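Local atomic coordinates of putative S-adenosylmethionine-dependent methyltransferase (Bacteroides thetaiotaomicron, PDB entry 1WYZ), a protein that probably acts as a methyltransferase that uses S-adenosylmethionine as methyl donor. Residues D103-A108 and L113-L118; G149-K154 and N178-E183. All blocks are in the same frame, centred on the assembly; numbering follows the deposited sequence.

In the fold
The two contacts lie on opposite sides of the chain's centre, their own centres about 35 Å apart and their nearest atoms about 20 Å apart, and they share no helix, strand or sheet. Contact 1 comes first along the chain and joins helix 100-110 to strand 115-117, an outermost strand of the parallel sheet, next to strand 5-8. Contact 2 opens only after contact 1 has closed; it brings together helices 150-165 and 178-188, which pack beside the mixed sheet built from strands 138-143 to 228-233. Each α/β unit thus has its own internal packing, consistent with the two-domain build of RsmI-like methyltransferases. The second subunit reaches contact 1 but not the segments of contact 2.

Contact 1: D103-A108 and L113-L118; sequences DVVAIA and LKVIPL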
# COMPACT_ATOMS: atom_id res chain seq x y z
N ASP A 103 11.39 2.87 -12.35
CA ASP A 103 12.19 2.67 -13.55
C ASP A 103 13.35 1.70 -13.32
O ASP A 103 13.79 1.01 -14.24
CB ASP A 103 12.77 3.99 -14.06
CG ASP A 103 11.72 4.90 -14.64
OD1 ASP A 103 10.98 5.54 -13.86
OD2 ASP A 103 11.63 4.96 -15.89
N VAL A 104 13.85 1.68 -12.09
CA VAL A 104 14.96 0.79 -11.78
C VAL A 104 14.47 -0.65 -11.68
O VAL A 104 15.15 -1.57 -12.13
CB VAL A 104 15.64 1.21 -10.48
CG1 VAL A 104 16.69 0.18 -10.09
CG2 VAL A 104 16.29 2.57 -10.68
N VAL A 105 13.30 -0.83 -11.09
CA VAL A 105 12.73 -2.15 -10.95
C VAL A 105 12.39 -2.66 -12.34
O VAL A 105 12.61 -3.83 -12.66
CB VAL A 105 11.46 -2.11 -10.07
CG1 VAL A 105 10.78 -3.49 -10.05
CG2 VAL A 105 11.85 -1.65 -8.65
N ALA A 106 11.85 -1.78 -13.18
CA ALA A 106 11.48 -2.13 -14.55
C ALA A 106 12.70 -2.65 -15.32
O ALA A 106 12.63 -3.68 -16.00
CB ALA A 106 10.85 -0.92 -15.26
N ILE A 107 13.82 -1.95 -15.22
CA ILE A 107 15.02 -2.41 -15.91
C ILE A 107 15.46 -3.74 -15.28
O ILE A 107 15.82 -4.68 -15.99
CB ILE A 107 16.18 -1.38 -15.80
CG1 ILE A 107 15.82 -0.10 -16.53
CG2 ILE A 107 17.45 -1.99 -16.34
CD1 ILE A 107 16.91 0.72 -17.08
N ALA A 108 15.43 -3.80 -13.94
CA ALA A 108 15.85 -5.01 -13.23
C ALA A 108 15.01 -6.24 -13.55
O ALA A 108 15.55 -7.34 -13.67
CB ALA A 108 15.85 -4.77 -11.71
N LEU A 113 16.48 -9.93 -12.85
CA LEU A 113 17.21 -9.89 -11.58
C LEU A 113 16.15 -10.02 -10.48
O LEU A 113 15.00 -9.59 -10.67
CB LEU A 113 17.94 -8.56 -11.39
CG LEU A 113 19.07 -8.18 -12.35
CD1 LEU A 113 19.53 -6.75 -12.01
CD2 LEU A 113 20.21 -9.21 -12.26
N LYS A 114 16.55 -10.59 -9.34
CA LYS A 114 15.64 -10.76 -8.21
C LYS A 114 15.33 -9.44 -7.51
O LYS A 114 16.22 -8.67 -7.16
CB LYS A 114 16.24 -11.73 -7.18
CG LYS A 114 15.41 -11.91 -5.92
CD LYS A 114 14.05 -12.44 -6.26
CE LYS A 114 13.33 -12.94 -5.02
NZ LYS A 114 14.11 -14.01 -4.37
N VAL A 115 14.04 -9.19 -7.32
CA VAL A 115 13.56 -7.98 -6.68
C VAL A 115 12.75 -8.36 -5.45
O VAL A 115 11.95 -9.30 -5.48
CB VAL A 115 12.65 -7.17 -7.65
CG1 VAL A 115 12.19 -5.87 -7.01
CG2 VAL A 115 13.40 -6.91 -8.93
N ILE A 116 12.97 -7.64 -4.35
CA ILE A 116 12.23 -7.92 -3.13
C ILE A 116 11.92 -6.63 -2.38
O ILE A 116 12.81 -5.91 -1.94
CB ILE A 116 13.01 -8.95 -2.27
CG1 ILE A 116 12.54 -8.91 -0.82
CG2 ILE A 116 14.50 -8.74 -2.42
CD1 ILE A 116 12.98 -10.08 0.04
N PRO A 117 10.62 -6.32 -2.24
CA PRO A 117 10.16 -5.12 -1.54
C PRO A 117 10.01 -5.36 -0.03
O PRO A 117 9.49 -6.39 0.39
CB PRO A 117 8.82 -4.84 -2.22
CG PRO A 117 8.26 -6.25 -2.34
CD PRO A 117 9.47 -7.06 -2.82
N LEU A 118 10.46 -4.41 0.78
CA LEU A 118 10.34 -4.56 2.23
C LEU A 118 9.19 -3.69 2.75
O LEU A 118 8.86 -2.66 2.15
CB LEU A 118 11.65 -4.19 2.92
CG LEU A 118 12.89 -4.99 2.51
CD1 LEU A 118 14.04 -4.66 3.47
CD2 LEU A 118 12.60 -6.49 2.55
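Val105 CG1 overlaps the CG1 methyl of Val115 at 4.1 Å, the two branched side chains crossing at a slant between helix 100-110 and strand 115-117. The pair belongs to a beta-alpha-beta crossover in the parallel sheet: the chain leaves strand 86-89, runs through the helix and returns as strand 115-117, with strand 5-8 lying between the two strands. Leu7 of that middle strand touches both valines, so they form a common apolar layer. One helical turn further on, Ala108 CB lies 4.3 Å from Val115 CG2, so both methyls of Val115 face the helix.

The turn into the strand is fastened by the backbone. Leu113 N donates to Ala108 O over 2.9 Å with an N-H...O angle of 163°, and Leu113 CB rests 3.5 Å from the same Ala108 O. Leu113 also packs on Leu77 and Leu80 of helix 70-81, while Ala130 of the second subunit packs on Val105. With CG held beside its own backbone N (chi1 -64°), the Leu113 side chain turns to Ala108, and its CD1 reaches Ala108 CB at 4.2 Å.

Contact 2: G149-K154 and N178-E183; sequences GERAKK and NHKMIE
Arg151 reaches across from helix 150-165 and slides its guanidinium beneath the selenium of Met181, a selenomethionine, on helix 178-188. Helix 150-165 is the connection of a beta-alpha-beta unit between the adjacent parallel strands 138-143 and 168-173 of the mixed sheet, and helix 178-188 follows the second strand. The arginine spans a gap of 9.3 Å between Arg151 CA and Met181 CA. The inner side is tight. Met181 SE stands 3.7 Å above the guanidinium plane, offset toward its rim and near Arg151 NE. Arg151 NH2 lies 3.2 Å from Met181 CA, and the Lys180 carbonyl carbon sits at the guanidinium edge, in its plane. With CG anti to the backbone N (chi1 175°) and bends further out, the Met181 chain folds over the arginine; Phe171 and Phe230 of the sheet also pack against it.

Acidic partners hold the buried charge: Arg151 NH1 forms a salt bridge with Glu173 and NH2 another with Asp184. A leucine in place of Arg151 would probably leave Glu173 and Asp184 without this cationic mate and Met181 SE freer to turn, with no flat group to rest on.

The outer side is looser. The Lys180 side chain is exposed, and its NZ makes a long, weak ion pair with Asp184. It touches the arginine through its aliphatic part, Lys180 CG stopping 4.0 Å from Arg151 NH2.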
# COMPACT_ATOMS: atom_id res chain seq x y z
N GLY A 149 -11.46 23.40 -14.10
CA GLY A 149 -12.29 22.87 -15.16
C GLY A 149 -11.79 21.53 -15.66
O GLY A 149 -12.57 20.64 -16.02
N GLU A 150 -10.47 21.39 -15.70
CA GLU A 150 -9.87 20.13 -16.11
C GLU A 150 -9.84 19.34 -14.80
O GLU A 150 -9.95 18.11 -14.78
CB GLU A 150 -8.45 20.36 -16.63
CG GLU A 150 -7.85 19.17 -17.37
CD GLU A 150 -8.39 19.02 -18.79
OE1 GLU A 150 -9.63 18.97 -18.97
OE2 GLU A 150 -7.56 18.93 -19.72
N ARG A 151 -9.71 20.08 -13.70
CA ARG A 151 -9.68 19.49 -12.37
C ARG A 151 -11.09 19.11 -11.94
O ARG A 151 -11.29 18.16 -11.18
CB ARG A 151 -9.06 20.48 -11.37
CG ARG A 151 -8.81 19.88 -10.01
CD ARG A 151 -7.59 20.48 -9.37
NE ARG A 151 -7.93 21.25 -8.18
CZ ARG A 151 -7.03 21.78 -7.36
NH1 ARG A 151 -5.73 21.64 -7.60
NH2 ARG A 151 -7.44 22.43 -6.28
N ALA A 152 -12.07 19.86 -12.43
CA ALA A 152 -13.46 19.57 -12.11
C ALA A 152 -13.87 18.34 -12.91
O ALA A 152 -14.63 17.51 -12.43
CB ALA A 152 -14.32 20.76 -12.48
N LYS A 153 -13.35 18.24 -14.13
CA LYS A 153 -13.66 17.10 -14.98
C LYS A 153 -13.17 15.85 -14.28
O LYS A 153 -13.91 14.87 -14.14
CB LYS A 153 -12.97 17.21 -16.34
CG LYS A 153 -13.67 18.11 -17.36
CD LYS A 153 -13.13 17.88 -18.77
CE LYS A 153 -13.44 16.47 -19.28
NZ LYS A 153 -14.90 16.27 -19.55
N LYS A 154 -11.92 15.89 -13.84
CA LYS A 154 -11.30 14.76 -13.17
C LYS A 154 -12.07 14.34 -11.92
O LYS A 154 -12.46 13.18 -11.81
CB LYS A 154 -9.84 15.10 -12.83
CG LYS A 154 -8.97 13.91 -12.46
CD LYS A 154 -9.02 12.85 -13.55
CE LYS A 154 -7.90 11.85 -13.37
NZ LYS A 154 -7.91 11.29 -12.00
N ASN A 178 -3.48 22.71 -0.89
CA ASN A 178 -4.45 21.98 -0.06
C ASN A 178 -5.84 22.58 0.10
O ASN A 178 -6.84 21.97 -0.27
CB ASN A 178 -3.87 21.72 1.33
CG ASN A 178 -3.31 20.33 1.47
OD1 ASN A 178 -3.97 19.34 1.16
ND2 ASN A 178 -2.07 20.24 1.94
N HIS A 179 -5.91 23.78 0.67
CA HIS A 179 -7.19 24.41 0.89
C HIS A 179 -7.94 24.70 -0.40
O HIS A 179 -9.17 24.68 -0.42
CB HIS A 179 -7.01 25.70 1.70
CG HIS A 179 -7.98 25.82 2.84
ND1 HIS A 179 -7.83 25.13 4.03
CD2 HIS A 179 -9.14 26.51 2.95
CE1 HIS A 179 -8.86 25.39 4.82
NE2 HIS A 179 -9.67 26.22 4.19
N LYS A 180 -7.21 24.97 -1.48
CA LYS A 180 -7.87 25.25 -2.75
C LYS A 180 -8.51 23.97 -3.29
O LYS A 180 -9.51 24.03 -4.02
CB LYS A 180 -6.88 25.81 -3.77
CG LYS A 180 -7.53 26.26 -5.08
CD LYS A 180 -8.53 27.39 -4.86
CE LYS A 180 -9.18 27.83 -6.17
NZ LYS A 180 -10.03 26.76 -6.76
N MSE A 181 -7.95 22.83 -2.92
CA MSE A 181 -8.47 21.54 -3.37
C MSE A 181 -9.78 21.22 -2.64
O MSE A 181 -10.78 20.92 -3.30
CB MSE A 181 -7.46 20.42 -3.13
CG MSE A 181 -7.98 19.02 -3.46
SE MSE A 181 -8.23 18.65 -5.36
CE MSE A 181 -10.06 19.21 -5.59
N ILE A 182 -9.79 21.29 -1.31
CA ILE A 182 -11.03 21.00 -0.59
C ILE A 182 -12.16 21.87 -1.12
O ILE A 182 -13.30 21.42 -1.23
CB ILE A 182 -10.88 21.19 0.96
CG1 ILE A 182 -10.35 22.59 1.28
CG2 ILE A 182 -9.96 20.11 1.53
CD1 ILE A 182 -11.43 23.66 1.36
N GLU A 183 -11.84 23.11 -1.47
CA GLU A 183 -12.83 24.03 -2.01
C GLU A 183 -13.35 23.42 -3.30
O GLU A 183 -14.54 23.42 -3.55
CB GLU A 183 -12.22 25.41 -2.29
CG GLU A 183 -13.13 26.36 -3.06
CD GLU A 183 -14.30 26.89 -2.23
OE1 GLU A 183 -14.72 26.20 -1.27
OE2 GLU A 183 -14.80 28.00 -2.54